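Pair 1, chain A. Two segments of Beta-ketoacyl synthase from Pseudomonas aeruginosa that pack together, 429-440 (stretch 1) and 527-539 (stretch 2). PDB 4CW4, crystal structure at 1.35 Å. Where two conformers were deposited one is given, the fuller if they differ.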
# COMPACT_ATOMS: atom_id res chain seq x y z
N THR A 429 32.17 12.55 14.36
CA THR A 429 30.84 13.14 14.45
C THR A 429 29.78 12.08 14.76
O THR A 429 28.87 12.31 15.53
CB THR A 429 30.48 13.93 13.17
OG1 THR A 429 31.35 15.06 13.07
CG2 THR A 429 29.05 14.43 13.23
N VAL A 430 29.90 10.90 14.17
CA VAL A 430 28.99 9.82 14.51
C VAL A 430 29.16 9.40 15.98
O VAL A 430 28.18 9.20 16.69
CB VAL A 430 29.18 8.62 13.57
CG1 VAL A 430 28.42 7.38 14.09
CG2 VAL A 430 28.68 8.98 12.18
N ARG A 431 30.41 9.32 16.44
CA ARG A 431 30.66 8.87 17.80
C ARG A 431 30.23 9.86 18.87
O ARG A 431 29.85 9.44 19.95
CB ARG A 431 32.14 8.53 18.00
CG ARG A 431 32.52 7.22 17.35
CD ARG A 431 34.04 7.00 17.39
NE ARG A 431 34.37 5.68 16.86
CZ ARG A 431 35.59 5.29 16.51
NH1 ARG A 431 36.63 6.12 16.63
NH2 ARG A 431 35.78 4.07 16.04
N HIS A 432 30.30 11.15 18.58
CA HIS A 432 30.10 12.15 19.62
C HIS A 432 29.01 13.17 19.35
O HIS A 432 28.70 13.98 20.22
CB HIS A 432 31.42 12.86 19.90
CG HIS A 432 32.52 11.93 20.30
ND1 HIS A 432 32.53 11.29 21.52
CD2 HIS A 432 33.61 11.50 19.63
CE1 HIS A 432 33.60 10.52 21.59
NE2 HIS A 432 34.27 10.63 20.46
N ALA A 433 28.39 13.10 18.18
CA ALA A 433 27.35 14.06 17.83
C ALA A 433 26.22 13.41 17.04
O ALA A 433 25.62 14.04 16.17
CB ALA A 433 27.93 15.22 17.06
N SER A 434 25.92 12.15 17.36
CA SER A 434 24.76 11.49 16.77
C SER A 434 23.84 10.94 17.85
O SER A 434 24.28 10.69 18.98
CB SER A 434 25.16 10.39 15.76
OG SER A 434 25.54 9.20 16.40
N PHE A 435 22.57 10.77 17.51
CA PHE A 435 21.58 10.19 18.42
C PHE A 435 20.64 9.29 17.63
O PHE A 435 20.59 9.34 16.39
CB PHE A 435 20.84 11.26 19.24
CG PHE A 435 19.91 12.16 18.45
CD1 PHE A 435 20.39 13.11 17.55
CD2 PHE A 435 18.54 12.12 18.68
CE1 PHE A 435 19.51 13.96 16.86
CE2 PHE A 435 17.66 12.95 18.00
CZ PHE A 435 18.16 13.88 17.09
N VAL A 436 19.92 8.45 18.36
CA VAL A 436 19.00 7.50 17.77
C VAL A 436 17.58 7.81 18.20
O VAL A 436 17.28 7.95 19.39
CB VAL A 436 19.33 6.05 18.21
CG1 VAL A 436 18.32 5.05 17.61
CG2 VAL A 436 20.76 5.66 17.85
N HIS A 437 16.71 7.96 17.22
CA HIS A 437 15.27 7.92 17.44
C HIS A 437 14.87 6.46 17.38
O HIS A 437 14.66 5.89 16.30
CB HIS A 437 14.52 8.78 16.42
CG HIS A 437 13.97 10.03 17.02
ND1 HIS A 437 12.80 10.04 17.72
CD2 HIS A 437 14.48 11.29 17.09
CE1 HIS A 437 12.59 11.25 18.20
NE2 HIS A 437 13.59 12.03 17.83
N ALA A 438 14.79 5.85 18.56
CA ALA A 438 14.50 4.44 18.66
C ALA A 438 13.08 4.17 18.25
O ALA A 438 12.19 4.99 18.46
CB ALA A 438 14.71 3.95 20.07
N HIS A 439 12.88 3.00 17.70
CA HIS A 439 11.55 2.51 17.39
C HIS A 439 10.72 2.57 18.67
O HIS A 439 9.63 3.12 18.67
CB HIS A 439 11.61 1.10 16.84
CG HIS A 439 10.27 0.54 16.51
ND1 HIS A 439 9.45 1.10 15.56
CD2 HIS A 439 9.61 -0.53 17.01
CE1 HIS A 439 8.34 0.39 15.47
NE2 HIS A 439 8.40 -0.59 16.36
N GLY A 440 11.26 2.02 19.75
CA GLY A 440 10.74 2.25 21.09
C GLY A 440 9.24 2.12 21.20
O GLY A 440 8.56 3.06 21.58
N ASP A 527 26.35 19.25 25.38
CA ASP A 527 27.28 20.37 25.22
C ASP A 527 27.63 20.51 23.75
O ASP A 527 27.59 21.61 23.19
CB ASP A 527 28.56 20.18 26.05
CG ASP A 527 28.36 20.50 27.52
OD1 ASP A 527 27.24 20.92 27.91
OD2 ASP A 527 29.32 20.34 28.30
N LYS A 528 27.98 19.39 23.12
CA LYS A 528 28.30 19.38 21.70
C LYS A 528 27.00 19.14 20.91
O LYS A 528 26.38 18.09 21.07
CB LYS A 528 29.31 18.28 21.40
CG LYS A 528 29.72 18.19 19.93
CD LYS A 528 30.65 17.02 19.68
CE LYS A 528 31.09 17.01 18.22
NZ LYS A 528 32.01 15.89 17.83
N PRO A 529 26.57 20.11 20.08
CA PRO A 529 25.30 19.95 19.35
C PRO A 529 25.23 18.65 18.57
O PRO A 529 26.22 18.22 17.97
CB PRO A 529 25.30 21.13 18.38
CG PRO A 529 26.21 22.15 19.01
CD PRO A 529 27.24 21.39 19.77
N LEU A 530 24.07 18.02 18.58
CA LEU A 530 23.85 16.81 17.82
C LEU A 530 23.68 17.17 16.35
O LEU A 530 22.98 18.13 16.01
CB LEU A 530 22.62 16.08 18.37
CG LEU A 530 22.80 15.49 19.76
CD1 LEU A 530 21.45 15.21 20.40
CD2 LEU A 530 23.66 14.24 19.70
N GLU A 531 24.36 16.42 15.48
CA GLU A 531 24.45 16.75 14.05
C GLU A 531 23.81 15.70 13.16
O GLU A 531 23.52 15.98 12.01
CB GLU A 531 25.90 16.92 13.61
CG GLU A 531 26.73 17.92 14.43
CD GLU A 531 26.35 19.37 14.22
OE1 GLU A 531 25.32 19.67 13.59
OE2 GLU A 531 27.11 20.24 14.72
N VAL A 532 23.62 14.50 13.70
CA VAL A 532 23.10 13.38 12.92
C VAL A 532 22.09 12.60 13.75
O VAL A 532 22.36 12.31 14.90
CB VAL A 532 24.22 12.43 12.52
CG1 VAL A 532 23.68 11.18 11.78
CG2 VAL A 532 25.24 13.16 11.68
N CYS A 533 20.95 12.27 13.14
CA CYS A 533 19.99 11.38 13.78
C CYS A 533 19.75 10.14 12.94
O CYS A 533 19.56 10.23 11.71
CB CYS A 533 18.64 12.08 13.99
SG CYS A 533 17.46 11.05 14.90
N PHE A 534 19.75 8.99 13.61
CA PHE A 534 19.35 7.73 13.01
C PHE A 534 17.92 7.43 13.45
O PHE A 534 17.64 7.24 14.64
CB PHE A 534 20.29 6.63 13.47
CG PHE A 534 21.72 6.90 13.10
CD1 PHE A 534 22.14 6.74 11.80
CD2 PHE A 534 22.63 7.35 14.04
CE1 PHE A 534 23.43 6.99 11.44
CE2 PHE A 534 23.93 7.61 13.68
CZ PHE A 534 24.33 7.44 12.38
N ILE A 535 17.01 7.42 12.47
CA ILE A 535 15.61 7.08 12.70
C ILE A 535 15.45 5.57 12.52
O ILE A 535 15.76 5.05 11.44
CB ILE A 535 14.69 7.79 11.68
CG1 ILE A 535 14.95 9.30 11.61
CG2 ILE A 535 13.24 7.51 12.02
CD1 ILE A 535 14.76 10.06 12.85
N ASN A 536 14.99 4.88 13.56
CA ASN A 536 14.86 3.44 13.49
C ASN A 536 13.41 2.97 13.58
O ASN A 536 12.63 3.47 14.39
CB ASN A 536 15.67 2.76 14.60
CG ASN A 536 15.94 1.30 14.28
OD1 ASN A 536 16.23 0.95 13.13
ND2 ASN A 536 15.78 0.43 15.28
N SER A 537 13.05 2.03 12.72
CA SER A 537 11.66 1.59 12.63
C SER A 537 11.52 0.16 12.16
O SER A 537 12.37 -0.41 11.46
CB SER A 537 10.88 2.51 11.70
OG SER A 537 9.48 2.33 11.78
N LYS A 538 10.39 -0.44 12.52
CA LYS A 538 10.16 -1.83 12.17
C LYS A 538 8.70 -2.06 12.30
O LYS A 538 7.94 -1.25 12.86
CB LYS A 538 10.88 -2.79 13.11
CG LYS A 538 12.07 -2.22 13.85
CD LYS A 538 12.30 -2.88 15.17
CE LYS A 538 12.73 -4.30 15.03
NZ LYS A 538 13.84 -4.60 15.98
N GLY A 539 8.30 -3.20 11.79
CA GLY A 539 6.93 -3.57 11.88
C GLY A 539 6.87 -5.03 11.60
O GLY A 539 7.86 -5.67 11.23
O HOH W 1 8.94 3.52 14.17

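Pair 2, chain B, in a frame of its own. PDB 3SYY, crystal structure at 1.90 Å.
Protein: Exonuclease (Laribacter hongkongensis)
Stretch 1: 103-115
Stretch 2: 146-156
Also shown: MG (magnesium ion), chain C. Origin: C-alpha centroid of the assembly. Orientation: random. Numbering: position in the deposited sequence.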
# COMPACT_ATOMS: atom_id res chain seq x y z
N GLY B 103 0.17 -31.25 -6.14
CA GLY B 103 0.42 -32.56 -6.80
C GLY B 103 -0.26 -33.68 -6.04
O GLY B 103 -0.47 -33.58 -4.84
N LEU B 104 -0.65 -34.73 -6.76
CA LEU B 104 -1.00 -36.01 -6.10
C LEU B 104 0.26 -36.83 -5.93
O LEU B 104 1.04 -37.00 -6.88
CB LEU B 104 -1.97 -36.80 -6.98
CG LEU B 104 -3.31 -36.15 -7.39
CD1 LEU B 104 -4.26 -37.22 -7.96
CD2 LEU B 104 -3.97 -35.40 -6.24
N VAL B 105 0.48 -37.33 -4.73
CA VAL B 105 1.70 -38.08 -4.43
C VAL B 105 1.29 -39.52 -4.13
O VAL B 105 0.54 -39.77 -3.20
CB VAL B 105 2.45 -37.53 -3.21
CG1 VAL B 105 3.80 -38.25 -3.04
CG2 VAL B 105 2.69 -36.01 -3.34
N GLY B 106 1.85 -40.45 -4.90
CA GLY B 106 1.52 -41.86 -4.68
C GLY B 106 0.03 -42.09 -4.84
O GLY B 106 -0.62 -41.44 -5.66
N ASP B 107 -0.51 -42.99 -4.03
CA ASP B 107 -1.94 -43.33 -4.04
C ASP B 107 -2.68 -42.52 -3.00
O ASP B 107 -3.86 -42.25 -3.15
CB ASP B 107 -2.13 -44.81 -3.68
CG ASP B 107 -1.61 -45.73 -4.74
OD1 ASP B 107 -1.94 -45.48 -5.93
OD2 ASP B 107 -0.91 -46.71 -4.38
N THR B 108 -2.00 -42.19 -1.91
CA THR B 108 -2.71 -41.61 -0.78
C THR B 108 -2.22 -40.22 -0.32
O THR B 108 -2.67 -39.73 0.69
CB THR B 108 -2.68 -42.55 0.42
OG1 THR B 108 -1.35 -42.62 0.91
CG2 THR B 108 -3.18 -43.99 0.02
N GLY B 109 -1.25 -39.62 -1.02
CA GLY B 109 -0.68 -38.36 -0.49
C GLY B 109 -0.85 -37.17 -1.40
O GLY B 109 -1.45 -37.27 -2.46
N LEU B 110 -0.31 -36.01 -0.95
CA LEU B 110 -0.47 -34.77 -1.68
C LEU B 110 0.80 -33.98 -1.44
O LEU B 110 1.52 -34.29 -0.53
CB LEU B 110 -1.62 -33.98 -1.02
CG LEU B 110 -3.04 -34.56 -1.15
CD1 LEU B 110 -4.01 -33.73 -0.33
CD2 LEU B 110 -3.45 -34.53 -2.57
N ILE B 111 1.05 -32.95 -2.25
CA ILE B 111 2.12 -31.99 -1.93
C ILE B 111 1.48 -30.59 -2.05
O ILE B 111 0.66 -30.37 -2.94
CB ILE B 111 3.34 -32.16 -2.89
CG1 ILE B 111 4.40 -31.08 -2.67
CG2 ILE B 111 2.89 -32.23 -4.34
CD1 ILE B 111 5.72 -31.32 -3.42
N GLU B 112 1.83 -29.70 -1.13
CA GLU B 112 1.47 -28.25 -1.25
C GLU B 112 2.83 -27.55 -1.13
O GLU B 112 3.57 -27.81 -0.18
CB GLU B 112 0.58 -27.82 -0.07
CG GLU B 112 0.42 -26.22 -0.00
CD GLU B 112 -0.21 -25.66 -1.28
OE1 GLU B 112 -0.96 -26.41 -1.97
OE2 GLU B 112 0.07 -24.45 -1.67
N ILE B 113 3.15 -26.74 -2.13
CA ILE B 113 4.43 -26.05 -2.24
C ILE B 113 4.30 -24.54 -1.94
O ILE B 113 3.43 -23.85 -2.50
CB ILE B 113 4.95 -26.21 -3.67
CG1 ILE B 113 5.27 -27.70 -3.98
CG2 ILE B 113 6.23 -25.32 -3.92
CD1 ILE B 113 5.54 -27.94 -5.44
N LYS B 114 5.20 -24.02 -1.09
CA LYS B 114 5.36 -22.57 -0.96
C LYS B 114 6.75 -22.16 -1.43
O LYS B 114 7.77 -22.86 -1.11
CB LYS B 114 5.13 -22.13 0.49
CG LYS B 114 3.85 -22.61 1.16
CD LYS B 114 2.60 -22.29 0.35
CE LYS B 114 1.30 -22.71 1.12
NZ LYS B 114 0.09 -22.48 0.18
N CYS B 115 6.83 -21.05 -2.17
CA CYS B 115 8.10 -20.43 -2.52
C CYS B 115 8.07 -18.95 -2.12
O CYS B 115 7.88 -18.09 -2.99
CB CYS B 115 8.34 -20.52 -4.02
SG CYS B 115 8.56 -22.31 -4.62
N GLY B 146 -10.00 -36.94 -0.65
CA GLY B 146 -10.00 -38.22 0.08
C GLY B 146 -8.61 -38.71 0.47
O GLY B 146 -8.45 -39.84 0.96
N ARG B 147 -7.58 -37.86 0.30
CA ARG B 147 -6.22 -38.31 0.64
C ARG B 147 -5.92 -38.30 2.10
O ARG B 147 -6.66 -37.71 2.92
CB ARG B 147 -5.17 -37.55 -0.15
CG ARG B 147 -5.38 -37.70 -1.62
CD ARG B 147 -4.42 -38.70 -2.20
NE ARG B 147 -4.73 -39.00 -3.58
CZ ARG B 147 -3.83 -39.40 -4.48
NH1 ARG B 147 -2.55 -39.48 -4.13
NH2 ARG B 147 -4.20 -39.68 -5.71
N GLN B 148 -4.82 -38.97 2.45
CA GLN B 148 -4.51 -39.32 3.84
C GLN B 148 -3.41 -38.43 4.47
O GLN B 148 -3.33 -38.30 5.68
CB GLN B 148 -4.11 -40.82 3.91
CG GLN B 148 -5.25 -41.77 3.54
CD GLN B 148 -6.53 -41.53 4.37
OE1 GLN B 148 -7.59 -41.28 3.81
NE2 GLN B 148 -6.41 -41.58 5.70
N TRP B 149 -2.57 -37.80 3.65
CA TRP B 149 -1.57 -36.82 4.17
C TRP B 149 -1.17 -35.87 3.07
O TRP B 149 -1.42 -36.10 1.90
CB TRP B 149 -0.28 -37.54 4.67
CG TRP B 149 0.25 -38.57 3.68
CD1 TRP B 149 0.00 -39.94 3.68
CD2 TRP B 149 1.14 -38.33 2.57
NE1 TRP B 149 0.68 -40.55 2.64
CE2 TRP B 149 1.40 -39.60 1.97
CE3 TRP B 149 1.80 -37.19 2.08
CZ2 TRP B 149 2.22 -39.73 0.86
CZ3 TRP B 149 2.62 -37.34 0.97
CH2 TRP B 149 2.83 -38.60 0.38
N CYS B 150 -0.46 -34.81 3.45
CA CYS B 150 0.04 -33.83 2.47
C CYS B 150 1.41 -33.42 2.99
O CYS B 150 1.57 -33.10 4.15
CB CYS B 150 -0.85 -32.59 2.44
SG CYS B 150 -0.27 -31.35 1.23
N ASP B 151 2.39 -33.49 2.11
CA ASP B 151 3.74 -33.05 2.44
C ASP B 151 3.78 -31.54 2.12
O ASP B 151 3.53 -31.12 1.00
CB ASP B 151 4.73 -33.78 1.54
CG ASP B 151 5.22 -35.12 2.17
OD1 ASP B 151 5.05 -35.30 3.39
OD2 ASP B 151 5.72 -35.98 1.41
N PHE B 152 4.07 -30.75 3.12
CA PHE B 152 4.18 -29.31 2.94
C PHE B 152 5.63 -29.01 2.61
O PHE B 152 6.51 -29.38 3.37
CB PHE B 152 3.83 -28.67 4.26
CG PHE B 152 4.04 -27.18 4.27
CD1 PHE B 152 5.23 -26.63 4.75
CD2 PHE B 152 3.04 -26.34 3.79
CE1 PHE B 152 5.41 -25.21 4.78
CE2 PHE B 152 3.20 -24.92 3.82
CZ PHE B 152 4.42 -24.36 4.28
N VAL B 153 5.89 -28.42 1.45
CA VAL B 153 7.26 -28.11 1.03
C VAL B 153 7.38 -26.58 1.03
O VAL B 153 6.50 -25.91 0.47
CB VAL B 153 7.51 -28.62 -0.39
CG1 VAL B 153 8.91 -28.15 -0.96
CG2 VAL B 153 7.43 -30.20 -0.41
N SER B 154 8.44 -26.06 1.68
CA SER B 154 8.86 -24.66 1.45
C SER B 154 10.24 -24.68 0.75
O SER B 154 11.11 -25.50 1.10
CB SER B 154 8.88 -23.92 2.79
OG SER B 154 9.26 -22.55 2.67
N TYR B 155 10.42 -23.84 -0.29
CA TYR B 155 11.64 -23.88 -1.08
C TYR B 155 12.14 -22.47 -1.42
O TYR B 155 11.36 -21.62 -1.92
CB TYR B 155 11.39 -24.60 -2.38
CG TYR B 155 12.55 -24.73 -3.30
CD1 TYR B 155 13.60 -25.62 -3.02
CD2 TYR B 155 12.59 -24.02 -4.50
CE1 TYR B 155 14.68 -25.73 -3.90
CE2 TYR B 155 13.65 -24.13 -5.38
CZ TYR B 155 14.69 -25.00 -5.08
OH TYR B 155 15.72 -25.07 -5.96
N ASP B 156 13.43 -22.25 -1.18
CA ASP B 156 14.04 -21.00 -1.62
C ASP B 156 15.46 -21.26 -2.12
O ASP B 156 16.36 -21.49 -1.32
CB ASP B 156 14.08 -20.01 -0.45
CG ASP B 156 14.51 -18.59 -0.91
OD1 ASP B 156 14.97 -18.40 -2.06
OD2 ASP B 156 14.35 -17.67 -0.12
MG MG C . 1.23 -23.70 -3.52
O HOH W 2 -2.04 -40.31 -8.09
O HOH W 3 0.82 -21.50 -2.83
O HOH W 4 0.73 -23.37 -5.71

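Superposing N, CA and C of 14 central residues places pair 2 on pair 1 with an RMSD of 0.5 Å. The common element is two parallel strands: 434-437 and 532-539 run at 20° with axes 4.7 Å apart at closest approach in pair 1, and 109-114 and 149-155 run at 24° and 4.4 Å in pair 2. Buried areas are also close, 996 and 974 Å².

The hydrogen-bond ladder follows the same register. Ala433(A) O accepts from Glu531(A) N at 2.8 Å, as the matched Thr108(B) O accepts from Gln148(B) N at 2.9 Å. Two residues further along stretch 1, Phe534(A) N donates to Phe435(A) O and Asp151(B) N to Leu110(B) O, both at 2.9 Å. His437(A) N then reaches Phe534(A) O at 2.8 Å, and Glu112(B) N reaches Asp151(B) O at 3.1 Å.

One clear difference lies at the start of the strands. Ser434(A) coincides with Gly109(B) (CA atoms 0.2 Å apart), and Val532(A) with Trp149(B). In pair 1 the two small side chains meet, Ser434(A) CB lying 3.9 Å from Val532(A) CB. In pair 2 the indole covers the glycine: Gly109(B) CA sits 3.3 Å from the centroid of the Trp149(B) six-membered ring, 7° off its normal. An ideal CB on Gly109(B) would come within 2.1 Å of Trp149(B) CH2, so the ring occupies the space a side chain would need.

Phe435(A) matches Leu110(B), and Cys533(A) matches Cys150(B); both cysteines have chi1 t. Cys533(A) SG lies over the Phe435(A) ring, 3.8 Å from its centroid and 21° off the normal, whereas Cys150(B) SG packs 3.7 Å from Leu110(B) CB. Their neighbour is Leu530(A) in one pair and Arg147(B) in the other. Leu530(A) CD1 touches Phe435(A) CD1 at 3.7 Å, a purely apolar contact. Arg147(B) gives its aliphatic part to Leu110(B), CB to CG 3.8 Å, while its guanidinium binds backbone: NH1 donates to Gly106(B) O at 3.1 Å and, weakly, to Gly109(B) O at 3.0 Å.

Val436(A) and Ile111(B) fall within 0.1 Å at CA, yet their bridge partners are Phe534(A) and Asp151(B). The Phe534(A) ring meets Ser434(A) OG at its edge, CE2 to OG 3.5 Å. Ile111(B) CD1 reaches Val153(B) CG2 at 3.6 Å, whereas the matched Val436(A) and Asn536(A) have no contact within 4.5 Å. At the next position His437(A) CB contacts Ile535(A) CD1 at 3.8 Å, whereas the matched Glu112(B) turns its end away and binds magnesium through OE2 at 2.3 Å. The two backbones superpose closely, while most of the matched side chains pack differently.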